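MOR (Lactococcus phage TP901-1, PDB 6TRI) probably acts as an antirepressor (modulator of repression) of the phage's lysis–lysogeny switch, using a small all-helical fold of the helix-turn-helix class to bind its protein partner. Local coordinates at residues 16-21 / 55-60; 8-13 / 65-70; 22-27 / 51-56. All coordinates share one frame; numbering follows the deposited sequence.

Contact 1. Residues 16-21 / 55-60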
loop_
_atom_site.group_PDB
_atom_site.type_symbol
_atom_site.label_atom_id
_atom_site.label_comp_id
_atom_site.label_asym_id
_atom_site.label_seq_id
_atom_site.Cartn_x
_atom_site.Cartn_y
_atom_site.Cartn_z
ATOM N N GLU B 16 18.184 11.298 -4.942
ATOM C CA GLU B 16 19.270 10.501 -5.503
ATOM C C GLU B 16 19.007 10.079 -6.951
ATOM O O GLU B 16 19.884 10.198 -7.807
ATOM C CB GLU B 16 19.504 9.263 -4.632
ATOM C CG GLU B 16 20.371 8.187 -5.260
ATOM C CD GLU B 16 20.383 6.906 -4.442
ATOM O OE1 GLU B 16 19.849 6.919 -3.312
ATOM O OE2 GLU B 16 20.921 5.887 -4.928
ATOM N N LYS B 17 17.797 9.594 -7.219
ATOM C CA LYS B 17 17.458 9.045 -8.529
ATOM C C LYS B 17 16.952 10.082 -9.532
ATOM O O LYS B 17 17.357 10.076 -10.695
ATOM C CB LYS B 17 16.405 7.941 -8.379
ATOM C CG LYS B 17 16.952 6.597 -7.919
ATOM C CD LYS B 17 17.809 5.952 -8.996
ATOM C CE LYS B 17 18.126 4.503 -8.659
ATOM N NZ LYS B 17 18.865 4.367 -7.374
ATOM N N CYS B 18 16.065 10.965 -9.086
ATOM C CA CYS B 18 15.387 11.883 -9.998
ATOM C C CYS B 18 15.883 13.320 -9.893
ATOM O O CYS B 18 15.813 14.080 -10.859
ATOM C CB CYS B 18 13.881 11.847 -9.746
ATOM S SG CYS B 18 13.141 10.217 -9.958
ATOM N N GLY B 19 16.383 13.692 -8.722
ATOM C CA GLY B 19 16.805 15.061 -8.490
ATOM C C GLY B 19 15.715 15.858 -7.802
ATOM O O GLY B 19 15.637 15.883 -6.575
ATOM N N THR B 20 14.863 16.506 -8.591
ATOM C CA THR B 20 13.773 17.299 -8.039
ATOM C C THR B 20 12.489 16.487 -7.924
ATOM O O THR B 20 12.339 15.438 -8.554
ATOM C CB THR B 20 13.481 18.545 -8.896
ATOM O OG1 THR B 20 12.896 18.142 -10.140
ATOM C CG2 THR B 20 14.756 19.325 -9.163
ATOM N N GLN B 21 11.568 16.984 -7.107
ATOM C CA GLN B 21 10.236 16.411 -6.998
ATOM C C GLN B 21 9.515 16.501 -8.340
ATOM O O GLN B 21 8.736 15.618 -8.704
ATOM C CB GLN B 21 9.447 17.133 -5.904
ATOM C CG GLN B 21 7.963 16.838 -5.881
ATOM C CD GLN B 21 7.236 17.661 -4.841
ATOM O OE1 GLN B 21 6.337 18.438 -5.164
ATOM N NE2 GLN B 21 7.620 17.495 -3.580
ATOM N N HIS B 55 9.271 0.919 -9.560
ATOM C CA HIS B 55 9.900 0.799 -10.871
ATOM C C HIS B 55 10.828 1.975 -11.162
ATOM O O HIS B 55 11.965 1.790 -11.600
ATOM C CB HIS B 55 8.831 0.700 -11.960
ATOM C CG HIS B 55 9.382 0.714 -13.353
ATOM N ND1 HIS B 55 10.253 -0.246 -13.818
ATOM C CD2 HIS B 55 9.179 1.571 -14.382
ATOM C CE1 HIS B 55 10.565 0.019 -15.076
ATOM N NE2 HIS B 55 9.926 1.116 -15.440
ATOM N N VAL B 56 10.334 3.184 -10.911
ATOM C CA VAL B 56 11.065 4.410 -11.217
ATOM C C VAL B 56 12.300 4.589 -10.336
ATOM O O VAL B 56 13.381 4.924 -10.825
ATOM C CB VAL B 56 10.151 5.646 -11.069
ATOM C CG1 VAL B 56 10.964 6.930 -11.133
ATOM C CG2 VAL B 56 9.072 5.638 -12.141
ATOM N N LEU B 57 12.140 4.360 -9.036
ATOM C CA LEU B 57 13.233 4.558 -8.087
ATOM C C LEU B 57 14.090 3.305 -7.918
ATOM O O LEU B 57 15.101 3.328 -7.212
ATOM C CB LEU B 57 12.674 5.002 -6.737
ATOM C CG LEU B 57 11.922 6.332 -6.791
ATOM C CD1 LEU B 57 11.202 6.593 -5.482
ATOM C CD2 LEU B 57 12.882 7.469 -7.117
ATOM N N GLU B 58 13.681 2.225 -8.580
ATOM C CA GLU B 58 14.383 0.945 -8.528
ATOM C C GLU B 58 14.556 0.479 -7.089
ATOM O O GLU B 58 15.633 0.046 -6.687
ATOM C CB GLU B 58 15.741 1.042 -9.228
ATOM C CG GLU B 58 15.641 1.208 -10.737
ATOM C CD GLU B 58 16.994 1.358 -11.407
ATOM O OE1 GLU B 58 17.760 2.261 -11.007
ATOM O OE2 GLU B 58 17.293 0.573 -12.331
ATOM N N LEU B 59 13.479 0.579 -6.318
ATOM C CA LEU B 59 13.489 0.157 -4.927
ATOM C C LEU B 59 13.415 -1.360 -4.811
ATOM O O LEU B 59 12.821 -2.030 -5.659
ATOM C CB LEU B 59 12.321 0.791 -4.167
ATOM C CG LEU B 59 12.163 2.309 -4.275
ATOM C CD1 LEU B 59 10.978 2.795 -3.448
ATOM C CD2 LEU B 59 13.435 2.999 -3.840
ATOM N N ASN B 60 14.028 -1.898 -3.762
ATOM C CA ASN B 60 13.852 -3.300 -3.411
ATOM C C ASN B 60 12.459 -3.474 -2.830
ATOM O O ASN B 60 12.102 -2.796 -1.865
ATOM C CB ASN B 60 14.923 -3.754 -2.414
ATOM C CG ASN B 60 14.707 -5.179 -1.920
ATOM O OD1 ASN B 60 14.154 -6.021 -2.627
ATOM N ND2 ASN B 60 15.145 -5.452 -0.695
#

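Contact 2. Residues 8-13 / 65-70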
loop_
_atom_site.group_PDB
_atom_site.type_symbol
_atom_site.label_atom_id
_atom_site.label_comp_id
_atom_site.label_asym_id
_atom_site.label_seq_id
_atom_site.Cartn_x
_atom_site.Cartn_y
_atom_site.Cartn_z
ATOM N N SER B 8 10.762 9.933 4.934
ATOM C CA SER B 8 12.162 10.353 4.933
ATOM C C SER B 8 12.992 9.552 3.939
ATOM O O SER B 8 13.609 10.121 3.040
ATOM C CB SER B 8 12.770 10.225 6.331
ATOM O OG SER B 8 12.230 11.193 7.214
ATOM N N SER B 9 12.993 8.230 4.101
ATOM C CA SER B 9 13.753 7.344 3.223
ATOM C C SER B 9 13.362 7.523 1.758
ATOM O O SER B 9 14.222 7.546 0.875
ATOM C CB SER B 9 13.559 5.884 3.637
ATOM O OG SER B 9 14.056 5.652 4.942
ATOM N N LEU B 10 12.061 7.652 1.508
ATOM C CA LEU B 10 11.549 7.813 0.151
ATOM C C LEU B 10 12.077 9.092 -0.492
ATOM O O LEU B 10 12.470 9.091 -1.658
ATOM C CB LEU B 10 10.018 7.815 0.153
ATOM C CG LEU B 10 9.333 8.019 -1.202
ATOM C CD1 LEU B 10 9.780 6.969 -2.203
ATOM C CD2 LEU B 10 7.819 8.000 -1.050
ATOM N N LEU B 11 12.093 10.177 0.276
ATOM C CA LEU B 11 12.576 11.459 -0.222
ATOM C C LEU B 11 14.057 11.390 -0.565
ATOM O O LEU B 11 14.536 12.119 -1.431
ATOM C CB LEU B 11 12.326 12.568 0.804
ATOM C CG LEU B 11 10.855 12.873 1.104
ATOM C CD1 LEU B 11 10.727 13.891 2.226
ATOM C CD2 LEU B 11 10.142 13.352 -0.145
ATOM N N GLY B 12 14.778 10.507 0.117
ATOM C CA GLY B 12 16.189 10.315 -0.154
ATOM C C GLY B 12 16.417 9.737 -1.537
ATOM O O GLY B 12 17.241 10.242 -2.302
ATOM N N LYS B 13 15.680 8.678 -1.860
ATOM C CA LYS B 13 15.817 8.006 -3.149
ATOM C C LYS B 13 15.409 8.924 -4.294
ATOM O O LYS B 13 15.994 8.879 -5.375
ATOM C CB LYS B 13 14.978 6.725 -3.185
ATOM C CG LYS B 13 15.410 5.664 -2.189
ATOM C CD LYS B 13 16.758 5.069 -2.555
ATOM C CE LYS B 13 16.713 4.411 -3.923
ATOM N NZ LYS B 13 17.951 3.629 -4.206
ATOM N N PRO B 65 7.680 -1.596 2.896
ATOM C CA PRO B 65 7.092 -1.159 4.171
ATOM C C PRO B 65 7.834 0.007 4.834
ATOM O O PRO B 65 7.224 0.778 5.576
ATOM C CB PRO B 65 7.182 -2.415 5.043
ATOM C CG PRO B 65 7.132 -3.534 4.076
ATOM C CD PRO B 65 7.901 -3.055 2.880
ATOM N N LYS B 66 9.127 0.136 4.561
ATOM C CA LYS B 66 9.922 1.189 5.176
ATOM C C LYS B 66 9.833 2.495 4.394
ATOM O O LYS B 66 10.152 3.565 4.914
ATOM C CB LYS B 66 11.382 0.751 5.299
ATOM C CG LYS B 66 12.003 1.083 6.645
ATOM C CD LYS B 66 11.209 0.450 7.780
ATOM C CE LYS B 66 11.434 1.178 9.095
ATOM N NZ LYS B 66 10.263 1.063 10.009
ATOM N N TYR B 67 9.391 2.406 3.145
ATOM C CA TYR B 67 9.316 3.582 2.286
ATOM C C TYR B 67 7.934 4.234 2.285
ATOM O O TYR B 67 7.826 5.459 2.245
ATOM C CB TYR B 67 9.712 3.218 0.853
ATOM C CG TYR B 67 11.204 3.173 0.622
ATOM C CD1 TYR B 67 11.958 4.337 0.620
ATOM C CD2 TYR B 67 11.859 1.970 0.393
ATOM C CE1 TYR B 67 13.323 4.307 0.408
ATOM C CE2 TYR B 67 13.227 1.929 0.177
ATOM C CZ TYR B 67 13.953 3.103 0.186
ATOM O OH TYR B 67 15.312 3.076 -0.027
ATOM N N PHE B 68 6.883 3.421 2.331
ATOM C CA PHE B 68 5.526 3.935 2.171
ATOM C C PHE B 68 4.622 3.659 3.370
ATOM O O PHE B 68 3.538 4.229 3.474
ATOM C CB PHE B 68 4.886 3.343 0.912
ATOM C CG PHE B 68 5.640 3.640 -0.352
ATOM C CD1 PHE B 68 5.363 4.778 -1.089
ATOM C CD2 PHE B 68 6.623 2.777 -0.807
ATOM C CE1 PHE B 68 6.056 5.055 -2.254
ATOM C CE2 PHE B 68 7.320 3.048 -1.970
ATOM C CZ PHE B 68 7.037 4.188 -2.693
ATOM N N PHE B 69 5.060 2.791 4.274
ATOM C CA PHE B 69 4.195 2.377 5.374
ATOM C C PHE B 69 4.853 2.535 6.740
ATOM O O PHE B 69 4.603 1.753 7.655
ATOM C CB PHE B 69 3.749 0.930 5.162
ATOM C CG PHE B 69 3.062 0.704 3.846
ATOM C CD1 PHE B 69 1.699 0.910 3.718
ATOM C CD2 PHE B 69 3.782 0.303 2.733
ATOM C CE1 PHE B 69 1.063 0.712 2.506
ATOM C CE2 PHE B 69 3.155 0.105 1.518
ATOM C CZ PHE B 69 1.793 0.309 1.404
ATOM N N ASN B 70 5.685 3.562 6.871
ATOM C CA ASN B 70 6.342 3.860 8.135
ATOM C C ASN B 70 5.582 4.944 8.894
ATOM O O ASN B 70 5.685 6.127 8.571
ATOM C CB ASN B 70 7.793 4.285 7.894
ATOM C CG ASN B 70 8.568 4.490 9.180
ATOM O OD1 ASN B 70 8.220 3.942 10.224
ATOM N ND2 ASN B 70 9.630 5.286 9.108
HETATM O O HOH W 1 11.153 6.459 6.312
HETATM O O HOH W 2 10.304 6.670 3.457
#

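Contact 3. Residues 22-27 / 51-56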
loop_
_atom_site.group_PDB
_atom_site.type_symbol
_atom_site.label_atom_id
_atom_site.label_comp_id
_atom_site.label_asym_id
_atom_site.label_seq_id
_atom_site.Cartn_x
_atom_site.Cartn_y
_atom_site.Cartn_z
ATOM N N TYR B 22 9.788 17.575 -9.074
ATOM C CA TYR B 22 9.208 17.775 -10.396
ATOM C C TYR B 22 9.636 16.669 -11.355
ATOM O O TYR B 22 8.804 16.094 -12.057
ATOM C CB TYR B 22 9.604 19.143 -10.954
ATOM C CG TYR B 22 9.152 19.372 -12.379
ATOM C CD1 TYR B 22 7.832 19.691 -12.666
ATOM C CD2 TYR B 22 10.047 19.271 -13.437
ATOM C CE1 TYR B 22 7.414 19.902 -13.966
ATOM C CE2 TYR B 22 9.637 19.479 -14.741
ATOM C CZ TYR B 22 8.320 19.796 -14.999
ATOM O OH TYR B 22 7.906 20.006 -16.296
ATOM N N ASN B 23 10.935 16.386 -11.384
ATOM C CA ASN B 23 11.468 15.298 -12.198
ATOM C C ASN B 23 10.806 13.975 -11.854
ATOM O O ASN B 23 10.474 13.186 -12.738
ATOM C CB ASN B 23 12.979 15.175 -12.019
ATOM C CG ASN B 23 13.743 16.278 -12.718
ATOM O OD1 ASN B 23 13.261 16.867 -13.685
ATOM N ND2 ASN B 23 14.949 16.560 -12.237
ATOM N N PHE B 24 10.617 13.742 -10.560
ATOM C CA PHE B 24 9.961 12.532 -10.091
ATOM C C PHE B 24 8.519 12.477 -10.581
ATOM O O PHE B 24 8.042 11.426 -11.011
ATOM C CB PHE B 24 10.012 12.458 -8.565
ATOM C CG PHE B 24 9.344 11.241 -7.998
ATOM C CD1 PHE B 24 9.755 9.973 -8.372
ATOM C CD2 PHE B 24 8.311 11.362 -7.084
ATOM C CE1 PHE B 24 9.144 8.848 -7.853
ATOM C CE2 PHE B 24 7.697 10.240 -6.557
ATOM C CZ PHE B 24 8.114 8.982 -6.943
ATOM N N ALA B 25 7.837 13.617 -10.521
ATOM C CA ALA B 25 6.455 13.725 -10.982
ATOM C C ALA B 25 6.322 13.303 -12.441
ATOM O O ALA B 25 5.471 12.480 -12.783
ATOM C CB ALA B 25 5.949 15.144 -10.800
ATOM N N ILE B 26 7.169 13.873 -13.292
ATOM C CA ILE B 26 7.192 13.538 -14.711
ATOM C C ILE B 26 7.439 12.046 -14.931
ATOM O O ILE B 26 6.805 11.422 -15.783
ATOM C CB ILE B 26 8.273 14.346 -15.459
ATOM C CG1 ILE B 26 8.077 15.846 -15.223
ATOM C CG2 ILE B 26 8.255 14.024 -16.946
ATOM C CD1 ILE B 26 6.724 16.364 -15.655
ATOM N N ALA B 27 8.356 11.479 -14.152
ATOM C CA ALA B 27 8.689 10.062 -14.257
ATOM C C ALA B 27 7.521 9.177 -13.820
ATOM O O ALA B 27 7.367 8.053 -14.299
ATOM C CB ALA B 27 9.935 9.749 -13.429
ATOM N N LEU B 51 3.521 1.063 -6.991
ATOM C CA LEU B 51 4.186 0.116 -7.877
ATOM C C LEU B 51 5.065 0.831 -8.899
ATOM O O LEU B 51 6.148 0.355 -9.232
ATOM C CB LEU B 51 3.164 -0.767 -8.595
ATOM C CG LEU B 51 2.768 -2.077 -7.910
ATOM C CD1 LEU B 51 2.087 -1.822 -6.572
ATOM C CD2 LEU B 51 1.879 -2.908 -8.820
ATOM N N LYS B 52 4.600 1.975 -9.393
ATOM C CA LYS B 52 5.363 2.724 -10.383
ATOM C C LYS B 52 6.574 3.381 -9.731
ATOM O O LYS B 52 7.646 3.455 -10.327
ATOM C CB LYS B 52 4.486 3.775 -11.068
ATOM C CG LYS B 52 4.976 4.167 -12.456
ATOM C CD LYS B 52 3.997 5.097 -13.156
ATOM C CE LYS B 52 4.461 5.434 -14.569
ATOM N NZ LYS B 52 5.945 5.539 -14.678
ATOM N N ALA B 53 6.394 3.850 -8.501
ATOM C CA ALA B 53 7.488 4.426 -7.731
ATOM C C ALA B 53 8.604 3.405 -7.521
ATOM O O ALA B 53 9.785 3.748 -7.554
ATOM C CB ALA B 53 6.978 4.941 -6.395
ATOM N N VAL B 54 8.219 2.150 -7.311
ATOM C CA VAL B 54 9.178 1.062 -7.147
ATOM C C VAL B 54 9.968 0.849 -8.431
ATOM O O VAL B 54 11.179 0.633 -8.400
ATOM C CB VAL B 54 8.476 -0.254 -6.747
ATOM C CG1 VAL B 54 9.463 -1.417 -6.739
ATOM C CG2 VAL B 54 7.817 -0.103 -5.390
ATOM N N HIS B 55 9.271 0.919 -9.560
ATOM C CA HIS B 55 9.900 0.799 -10.871
ATOM C C HIS B 55 10.828 1.975 -11.162
ATOM O O HIS B 55 11.965 1.790 -11.600
ATOM C CB HIS B 55 8.831 0.700 -11.960
ATOM C CG HIS B 55 9.382 0.714 -13.353
ATOM N ND1 HIS B 55 10.253 -0.246 -13.818
ATOM C CD2 HIS B 55 9.179 1.571 -14.382
ATOM C CE1 HIS B 55 10.565 0.019 -15.076
ATOM N NE2 HIS B 55 9.926 1.116 -15.440
ATOM N N VAL B 56 10.334 3.184 -10.911
ATOM C CA VAL B 56 11.065 4.410 -11.217
ATOM C C VAL B 56 12.300 4.589 -10.336
ATOM O O VAL B 56 13.381 4.924 -10.825
ATOM C CB VAL B 56 10.151 5.646 -11.069
ATOM C CG1 VAL B 56 10.964 6.930 -11.133
ATOM C CG2 VAL B 56 9.072 5.638 -12.141
#

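Contact 1. Residues 16-21 / 55-60
Lys17 and Glu58 cross at about a right angle, and it is the aliphatic part of the lysine, not its charge, that does the touching. Lys17 CE lies 3.3 Å from Glu58 OE1, while Lys17 NZ stays 4.3 Å from that oxygen, beyond salt-bridge range. The bend of the lysine at chi2 (-69°) brings Lys17 CE to 3.6 Å from the backbone O of Leu57, and the bend at chi4 then sets the direction of Lys17 NZ. Within its own segment Lys17 NZ forms a salt bridge with Glu16 OE2 at 3.5 Å. Lower on the same side chain, Lys17 CB meets Leu57 CD2. Here the end of helix 8-17 meets the end of helix 47-57, on the surface of a compact bundle of five helices related to helix-turn-helix domains. Both segments leave helical geometry with positive phi, at Gly19 (97°) and at Glu58 (55°). Cys18 has SG anti to its carbonyl carbon, which points Cys18 SG at two methyl groups, Leu57 CD2 at 4.0 Å and Val56 CG1 at 4.1 Å. Phe24 of helix 21-28 packs against both Cys18 and Leu57, and Leu10 and Ile14 of helix 8-17 also touch Leu57.

Contact 2. Residues 8-13 / 65-70
This is a partly buried helix-to-helix contact in which the start of helix 8-17 receives the short, weakly bonded helix 64-68, so that the N-terminal and C-terminal parts of the chain are brought together. The backbones come close, with Leu10 CA and Tyr67 CA 5.2 Å apart. Tyr67 is the centrepiece. With CG anti to its carbonyl carbon (chi1 -82°), its ring reaches across to helix 8-17 and presents an edge to the backbone: Leu10 N and Ser9 O both lie near the ring plane, Tyr67 CE1 being 3.4 Å from Ser9 O. Ser9 CB lies off the ring plane, beside CE1 and CD1 of Tyr67, and farther out Lys13 CG approaches obliquely, 3.4 Å from Tyr67 OH, with the lysine chain bent at chi2 and chi3. On the inner side Leu10, its CG anti to the backbone N, sends Leu10 CD2 to 3.6 Å from Phe68 CE1, the two side chains crossing obliquely. Phe68 in turn meets Trp45 edge-to-face and packs on Ile50 and Ala53 of helix 47-57, tying this pair to the core. Water 2 joins the backbones: it accepts from Leu10 N at 2.8 Å and lies 3.0 Å from Tyr67 O, to which it can donate. Water 1 makes weak bonds to Ser9 N, Lys66 O and Asn70 ND2, each at 3.4 Å. A second protein also reaches the segment 65-70, where one of its polar side chains hydrogen-bonds to Phe68 O. The direct contacts are thus van der Waals touches, most of them made by the Tyr67 and Phe68 rings, with Tyr67 burying the largest area of any residue here. The polar join runs through water: the first-turn amide of Leu10 is satisfied by solvent held between the helices.

Contact 3. Residues 22-27 / 51-56
Lys52 NZ donates a hydrogen bond to Ala27 O at 2.9 Å, meeting the oxygen in the carbonyl plane with a C=O...N angle of 154°. The lysine runs extended from CG (anti to the backbone N) and bends only at chi4 to deliver the ammonium group. Since that carbonyl belongs to the last turn of helix 21-28, the positive group would probably be favoured by the helix dipole. Next to the bond, Val56 CG1 packs on Ala27 CB at 3.8 Å, while Val56 CG2 lies beside Ala27 O at 3.7 Å. Phe24, with CG anti to the backbone N, offers its ring edge to both partners: Phe24 CZ is 4.2 Å from Ala53 CB, and Phe24 CE1 is 4.2 Å from Val56 CG1. The two helical segments run at 113° to one another, their axes 10.9 Å apart at closest. Helix 21-28 with helix 32-39 is consistent with the two helices of a helix-turn-helix unit, and this contact sets the first of them against helix 47-57. Farther out, Val35 backs Phe24, Met28 touches Lys52 and Ala53, and Phe68 packs on Ala53. At the start of helix 21-28, Thr20 OG1 caps Asn23 N, and Asn23 ND2 reaches back to Cys18 O.

How the contacts relate
Contact 1 lies at the surface, whereas contacts 2 and 3 are partly buried and sit on opposite sides of the chain's centre. Helix 8-17 serves contacts 1 and 2, one at each end; helix 47-57 serves contacts 1 and 3, which share His55 and Val56 and have centres about 6 Å apart. Contact 2 differs in bringing in helix 64-68. Apolar packing joins contacts 1 and 2 (Leu57 CD1 on Leu10 CD1) and contacts 2 and 3 (Phe68 CZ on Ala53 CB); probable hydrogen bonds, Leu59 N to Val54 O and Asn23 ND2 to Cys18 O, link contacts 1 and 3. Opposite charges across contact 1 stay beyond salt-bridge distance; contact 2 has water bridges, contact 3 a direct lysine-to-carbonyl bond.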